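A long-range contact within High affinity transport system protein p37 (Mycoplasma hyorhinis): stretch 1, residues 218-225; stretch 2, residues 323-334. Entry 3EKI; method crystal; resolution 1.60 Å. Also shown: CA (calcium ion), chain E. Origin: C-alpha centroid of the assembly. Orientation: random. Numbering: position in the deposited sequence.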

ATOM      1  N   MET A 218      -9.064  -0.807   5.414  1.00  4.21           N
ATOM      2  CA  MET A 218      -9.957  -0.488   6.538  1.00  4.87           C
ATOM      3  C   MET A 218     -11.295  -0.046   5.991  1.00  6.33           C
ATOM      4  O   MET A 218     -11.402   0.404   4.855  1.00  6.01           O
ATOM      5  CB  MET A 218      -9.365   0.590   7.417  1.00  6.46           C
ATOM      6  CG  MET A 218      -9.221   1.948   6.785  1.00  9.63           C
ATOM      7  SD  MET A 218      -8.499   3.157   7.901  1.00 10.94           S
ATOM      8  CE  MET A 218      -9.821   3.379   9.073  1.00  7.35           C
ATOM      9  N   ILE A 219     -12.323  -0.181   6.814  1.00  6.36           N
ATOM     10  CA  ILE A 219     -13.653   0.281   6.476  1.00  5.33           C
ATOM     11  C   ILE A 219     -14.027   1.441   7.416  1.00  4.32           C
ATOM     12  O   ILE A 219     -13.973   1.211   8.615  1.00  7.36           O
ATOM     13  CB  ILE A 219     -14.704  -0.837   6.592  1.00  5.33           C
ATOM     14  CG1 ILE A 219     -14.376  -2.026   5.676  1.00  7.94           C
ATOM     15  CG2 ILE A 219     -16.109  -0.319   6.334  1.00  5.72           C
ATOM     16  CD1 ILE A 219     -15.261  -3.231   5.769  1.00 10.41           C
ATOM     17  N   TRP A 220     -14.376   2.545   6.814  1.00  5.59           N
ATOM     18  CA  TRP A 220     -14.871   3.741   7.470  1.00  6.37           C
ATOM     19  C   TRP A 220     -16.391   3.794   7.403  1.00  5.09           C
ATOM     20  O   TRP A 220     -16.990   3.337   6.443  1.00  7.41           O
ATOM     21  CB  TRP A 220     -14.371   4.991   6.782  1.00  6.03           C
ATOM     22  CG  TRP A 220     -12.919   5.256   6.754  1.00  5.97           C
ATOM     23  CD1 TRP A 220     -12.028   4.865   5.779  1.00  8.94           C
ATOM     24  CD2 TRP A 220     -12.140   5.963   7.729  1.00  9.71           C
ATOM     25  NE1 TRP A 220     -10.763   5.294   6.091  1.00  8.87           N
ATOM     26  CE2 TRP A 220     -10.803   5.972   7.285  1.00 12.63           C
ATOM     27  CE3 TRP A 220     -12.456   6.600   8.938  1.00 11.76           C
ATOM     28  CZ2 TRP A 220      -9.771   6.579   7.987  1.00  9.31           C
ATOM     29  CZ3 TRP A 220     -11.410   7.197   9.623  1.00 18.48           C
ATOM     30  CH2 TRP A 220     -10.091   7.189   9.161  1.00 11.52           C
ATOM     31  N   ILE A 221     -16.974   4.432   8.427  1.00  5.73           N
ATOM     32  CA  ILE A 221     -18.371   4.819   8.449  1.00  4.01           C
ATOM     33  C   ILE A 221     -18.483   6.292   8.818  1.00  5.38           C
ATOM     34  O   ILE A 221     -17.607   6.829   9.489  1.00  6.02           O
ATOM     35  CB  ILE A 221     -19.190   3.918   9.379  1.00  6.16           C
ATOM     36  CG1 ILE A 221     -18.766   3.963  10.835  1.00  7.25           C
ATOM     37  CG2 ILE A 221     -19.141   2.473   8.825  1.00  9.66           C
ATOM     38  CD1 ILE A 221     -19.712   3.222  11.773  1.00  8.95           C
ATOM     39  N   LYS A 222     -19.565   6.895   8.302  1.00  6.78           N
ATOM     40  CA  LYS A 222     -19.762   8.333   8.513  1.00  6.21           C
ATOM     41  C   LYS A 222     -21.238   8.620   8.713  1.00 10.72           C
ATOM     42  O   LYS A 222     -22.038   8.025   8.003  1.00 10.14           O
ATOM     43  CB  LYS A 222     -19.250   9.136   7.334  1.00  9.45           C
ATOM     44  CG  LYS A 222     -19.556  10.612   7.373  1.00 11.58           C
ATOM     45  CD  LYS A 222     -20.176  11.236   6.182  1.00 18.85           C
ATOM     46  CE  LYS A 222     -21.057  10.435   5.268  1.00 13.84           C
ATOM     47  NZ  LYS A 222     -21.613  11.210   4.159  1.00 14.30           N
ATOM     48  N   GLY A 223     -21.566   9.518   9.633  1.00  9.58           N
ATOM     49  CA  GLY A 223     -22.936  10.004   9.697  1.00  7.63           C
ATOM     50  C   GLY A 223     -23.134  10.875  10.924  1.00 10.60           C
ATOM     51  O   GLY A 223     -22.185  11.047  11.682  1.00 10.95           O
ATOM     52  N   ASN A 224     -24.364  11.345  11.088  1.00  9.20           N
ATOM     53  CA  ASN A 224     -24.762  11.847  12.402  1.00 11.23           C
ATOM     54  C   ASN A 224     -24.940  10.694  13.376  1.00 18.05           C
ATOM     55  O   ASN A 224     -24.807   9.509  13.031  1.00  9.01           O
ATOM     56  CB  ASN A 224     -26.031  12.671  12.240  1.00  6.42           C
ATOM     57  CG  ASN A 224     -27.217  11.886  11.749  1.00 11.81           C
ATOM     58  OD1 ASN A 224     -27.319  10.673  11.845  1.00 13.38           O
ATOM     59  ND2 ASN A 224     -28.203  12.609  11.214  1.00 27.32           N
ATOM     60  N   ASP A 225     -25.225  11.036  14.646  1.00 11.48           N
ATOM     61  CA  ASP A 225     -25.310   9.999  15.656  1.00  8.71           C
ATOM     62  C   ASP A 225     -26.321   8.895  15.353  1.00 11.48           C
ATOM     63  O   ASP A 225     -26.046   7.710  15.575  1.00 10.91           O
ATOM     64  CB  ASP A 225     -25.725  10.636  16.984  1.00 14.24           C
ATOM     65  CG  ASP A 225     -24.665  11.573  17.524  1.00 22.42           C
ATOM     66  OD1 ASP A 225     -23.509  11.475  17.074  1.00 18.56           O
ATOM     67  OD2 ASP A 225     -25.032  12.365  18.422  1.00 16.02           O
TER
HETATM   68 CA    CA E 602     -17.735  16.661  11.589  1.00 41.24          CA
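Stretch 2 323-334: PFETKANEKMEA

Stretch 2 approaches stretch 1 as a loop that becomes a strand. Residues up to Lys327 run as loop, a type I beta turn spans Lys327 to Glu330 and is closed by Glu330 N to Lys327 O at 3.1 Å, and beyond the turn the chain is extended. The strand through Lys331 to Ala334 lies beside the strand containing Met218 to Gly223; the two axes come within 4.6 Å, and their N-to-C directions differ by 156°, so the pairing is antiparallel with some twist.

The register follows from the backbone hydrogen bonds. Ile221 pairs with Glu333 through a reciprocal couple, Ile221 N to Glu333 O at 2.9 Å (173° at the hydrogen) and Glu333 N to Ile221 O at 2.8 Å (165°). Two residues along, Gly223 N donates to Lys331 O at 3.0 Å, and Lys331 N returns a bond to Gly223 O at 3.1 Å. Between these hydrogen-bonded pairs lies the non-hydrogen-bonded pair Lys222 and Met332, with CA atoms 4.2 Å apart; Trp220 and Ala334 form another, with CA atoms 4.5 Å apart. At such pairs the alpha carbons turn inward, and CA-H...O contacts supplement the ladder: Lys222 CA lies 3.2 Å from Lys331 O, and Met332 CA lies 3.3 Å from Ile221 O. The close approach continues past the last bridge, where Asn224 CA is 3.5 Å from Asn329 O.

Apolar packing is concentrated on the sheet face that carries Trp220, Lys222, Met332 and Ala334. Met332 CE sits over one face of the indole, 3.8 Å from the centroid of the five-membered ring of Trp220 and 22° off its normal, which identifies a CH-pi contact. Phe324, from the loop, meets the same indole obliquely: its CE1 is 4.0 Å from Trp220 CZ2, and the ring planes make an angle of 46°. Met218 adds a methyl contact, its CE 3.6 Å from Ala334 CB. On the other face, Ile221 CG1 packs 3.8 Å from Glu333 CG, using the aliphatic part of the glutamate.

Charged contacts gather toward the turn. Asp225 OD1 and Lys331 NZ form a salt bridge at 3.2 Å, and water 4 joins the same two atoms, 3.0 Å from Asp225 OD1 and 2.5 Å from Lys331 NZ. Lys222 NZ and Glu330 OE1 are 4.1 Å apart, too far for a salt bridge; water 1 lies between them, accepting from Lys222 NZ at 2.7 Å and lying 3.0 Å from Glu330 OE1. Water 3 links the backbones, accepting from Asp225 N at 2.9 Å and donating to Asn329 O at 2.8 Å.

The calcium ion binds stretch 2 alone among the two stretches. Thr326 OG1 at 2.4 Å, Lys327 O at 2.5 Å and Glu330 O at 2.3 Å from the ion CA converge on it, together with waters 5 and 6, tying both ends of the turn to one center.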

ATOM      1  N   PRO A 323      -9.251  16.981   2.984  1.00 12.96           N
ATOM      2  CA  PRO A 323      -9.404  15.536   3.191  1.00 12.64           C
ATOM      3  C   PRO A 323     -10.012  15.180   4.554  1.00 15.24           C
ATOM      4  O   PRO A 323      -9.628  15.713   5.597  1.00 11.29           O
ATOM      5  CB  PRO A 323      -7.971  14.999   3.165  1.00 18.32           C
ATOM      6  CG  PRO A 323      -7.126  16.188   3.498  1.00 17.27           C
ATOM      7  CD  PRO A 323      -7.843  17.387   2.971  1.00 17.54           C
ATOM      8  N   PHE A 324     -10.959  14.252   4.491  1.00 13.39           N
ATOM      9  CA  PHE A 324     -11.677  13.683   5.616  1.00 16.49           C
ATOM     10  C   PHE A 324     -12.640  14.695   6.250  1.00 19.15           C
ATOM     11  O   PHE A 324     -13.218  14.422   7.311  1.00 20.99           O
ATOM     12  CB  PHE A 324     -10.691  13.119   6.648  1.00 10.44           C
ATOM     13  CG  PHE A 324      -9.818  12.001   6.112  1.00 12.01           C
ATOM     14  CD1 PHE A 324     -10.326  10.721   5.982  1.00 16.33           C
ATOM     15  CD2 PHE A 324      -8.520  12.274   5.742  1.00 12.25           C
ATOM     16  CE1 PHE A 324      -9.520   9.714   5.462  1.00 13.43           C
ATOM     17  CE2 PHE A 324      -7.717  11.271   5.235  1.00 16.33           C
ATOM     18  CZ  PHE A 324      -8.223   9.999   5.090  1.00 12.93           C
ATOM     19  N   GLU A 325     -12.841  15.851   5.614  1.00 11.43           N
ATOM     20  CA  GLU A 325     -13.810  16.804   6.187  1.00 10.53           C
ATOM     21  C   GLU A 325     -15.218  16.237   6.169  1.00 12.29           C
ATOM     22  O   GLU A 325     -15.657  15.621   5.199  1.00 13.23           O
ATOM     23  CB  GLU A 325     -13.757  18.121   5.405  1.00 19.13           C
ATOM     24  CG  GLU A 325     -14.621  19.214   6.009  1.00 27.18           C
ATOM     25  CD  GLU A 325     -14.142  20.606   5.655  1.00 39.43           C
ATOM     26  OE1 GLU A 325     -12.962  20.931   5.913  1.00 61.42           O
ATOM     27  OE2 GLU A 325     -14.965  21.372   5.115  1.00 54.50           O
ATOM     28  N   THR A 326     -15.960  16.472   7.248  1.00 15.19           N
ATOM     29  CA  THR A 326     -17.353  16.086   7.403  1.00 10.96           C
ATOM     30  C   THR A 326     -18.191  17.304   7.829  1.00 13.45           C
ATOM     31  O   THR A 326     -17.619  18.281   8.304  1.00 12.97           O
ATOM     32  CB  THR A 326     -17.575  15.003   8.479  1.00 18.27           C
ATOM     33  OG1 THR A 326     -16.945  15.441   9.703  1.00 17.79           O
ATOM     34  CG2 THR A 326     -16.924  13.668   8.139  1.00 13.55           C
ATOM     35  N   LYS A 327     -19.492  17.181   7.646  1.00  9.81           N
ATOM     36  CA  LYS A 327     -20.425  18.190   8.122  1.00 14.38           C
ATOM     37  C   LYS A 327     -20.261  18.319   9.635  1.00 11.69           C
ATOM     38  O   LYS A 327     -19.724  17.504  10.362  1.00 13.16           O
ATOM     39  CB  LYS A 327     -21.857  17.854   7.733  1.00 20.24           C
ATOM     40  CG  LYS A 327     -22.098  18.065   6.233  1.00 25.91           C
ATOM     41  CD  LYS A 327     -23.355  17.331   5.803  1.00 35.40           C
ATOM     42  CE  LYS A 327     -23.457  17.274   4.284  1.00 45.19           C
ATOM     43  NZ  LYS A 327     -24.877  17.441   3.856  1.00 50.68           N
ATOM     44  N   ALA A 328     -20.757  19.460  10.101  1.00 15.55           N
ATOM     45  CA  ALA A 328     -20.613  19.861  11.475  1.00 16.25           C
ATOM     46  C   ALA A 328     -21.157  18.818  12.426  1.00 14.45           C
ATOM     47  O   ALA A 328     -20.479  18.521  13.418  1.00 21.49           O
ATOM     48  CB  ALA A 328     -21.362  21.179  11.678  1.00 16.88           C
ATOM     49  N   ASN A 329     -22.340  18.273  12.131  1.00  9.55           N
ATOM     50  CA  ASN A 329     -22.842  17.307  13.130  1.00 12.16           C
ATOM     51  C   ASN A 329     -22.642  15.856  12.721  1.00 13.87           C
ATOM     52  O   ASN A 329     -23.303  14.939  13.234  1.00 11.79           O
ATOM     53  CB  ASN A 329     -24.316  17.596  13.410  1.00 17.81           C
ATOM     54  CG  ASN A 329     -25.209  17.093  12.296  1.00 19.89           C
ATOM     55  OD1 ASN A 329     -24.827  17.199  11.134  1.00 19.73           O
ATOM     56  ND2 ASN A 329     -26.360  16.559  12.688  1.00 21.57           N
ATOM     57  N   GLU A 330     -21.677  15.605  11.827  1.00 10.80           N
ATOM     58  CA  GLU A 330     -21.334  14.243  11.436  1.00  8.92           C
ATOM     59  C   GLU A 330     -19.886  13.952  11.793  1.00 11.18           C
ATOM     60  O   GLU A 330     -19.080  14.851  11.989  1.00 14.09           O
ATOM     61  CB  GLU A 330     -21.582  14.028   9.939  1.00 10.38           C
ATOM     62  CG  GLU A 330     -23.014  14.369   9.566  1.00 14.48           C
ATOM     63  CD  GLU A 330     -23.431  14.000   8.165  1.00 32.23           C
ATOM     64  OE1 GLU A 330     -22.581  13.489   7.408  1.00 28.50           O
ATOM     65  OE2 GLU A 330     -24.620  14.229   7.831  1.00 31.86           O
ATOM     66  N   LYS A 331     -19.555  12.677  11.907  1.00  9.69           N
ATOM     67  CA  LYS A 331     -18.243  12.194  12.198  1.00  9.90           C
ATOM     68  C   LYS A 331     -17.977  11.024  11.227  1.00  7.74           C
ATOM     69  O   LYS A 331     -18.874  10.312  10.810  1.00  9.24           O
ATOM     70  CB  LYS A 331     -18.069  11.652  13.614  1.00 18.94           C
ATOM     71  CG  LYS A 331     -18.640  12.420  14.777  1.00 18.38           C
ATOM     72  CD  LYS A 331     -18.249  11.763  16.091  1.00 29.30           C
ATOM     73  CE  LYS A 331     -19.044  10.487  16.341  1.00 38.32           C
ATOM     74  NZ  LYS A 331     -20.515  10.717  16.279  1.00 41.38           N
ATOM     75  N   MET A 332     -16.709  10.841  10.946  1.00 11.05           N
ATOM     76  CA  MET A 332     -16.189   9.687  10.236  1.00 11.17           C
ATOM     77  C   MET A 332     -15.303   8.880  11.170  1.00 12.37           C
ATOM     78  O   MET A 332     -14.432   9.442  11.850  1.00 13.54           O
ATOM     79  CB  MET A 332     -15.384  10.220   9.065  1.00 17.15           C
ATOM     80  CG  MET A 332     -15.132   9.285   7.922  1.00 25.92           C
ATOM     81  SD  MET A 332     -14.319  10.165   6.551  1.00 23.42           S
ATOM     82  CE  MET A 332     -13.457   8.759   5.838  1.00 13.45           C
ATOM     83  N   GLU A 333     -15.500   7.571  11.246  1.00  8.33           N
ATOM     84  CA  GLU A 333     -14.728   6.744  12.145  1.00  7.88           C
ATOM     85  C   GLU A 333     -14.468   5.372  11.539  1.00  5.90           C
ATOM     86  O   GLU A 333     -15.188   4.948  10.635  1.00  7.19           O
ATOM     87  CB  GLU A 333     -15.446   6.580  13.491  1.00 12.53           C
ATOM     88  CG  GLU A 333     -16.782   5.883  13.397  1.00 12.45           C
ATOM     89  CD  GLU A 333     -17.675   6.091  14.617  1.00 23.31           C
ATOM     90  OE1 GLU A 333     -18.379   5.129  14.978  1.00 28.48           O
ATOM     91  OE2 GLU A 333     -17.726   7.168  15.239  1.00 23.54           O
ATOM     92  N   ALA A 334     -13.454   4.710  12.062  1.00  6.61           N
ATOM     93  CA  ALA A 334     -13.123   3.373  11.635  1.00  7.51           C
ATOM     94  C   ALA A 334     -14.114   2.360  12.211  1.00  7.54           C
ATOM     95  O   ALA A 334     -14.400   2.392  13.412  1.00  9.43           O
ATOM     96  CB  ALA A 334     -11.706   3.031  12.071  1.00  9.98           C
TER
HETATM   97  O   HOH W   1     -22.342  13.815   4.484  1.00 27.37           O
HETATM   98  O   HOH W   2     -25.877  11.129   8.452  1.00 13.37           O
HETATM   99  O   HOH W   3     -25.019  13.932  15.148  1.00 16.57           O
HETATM  100  O   HOH W   4     -21.767   9.111  17.720  1.00 31.21           O
HETATM  101  O   HOH W   5     -18.129  17.650  13.613  1.00 24.74           O
HETATM  102  O   HOH W   6     -15.942  15.561  12.604  1.00 32.44           O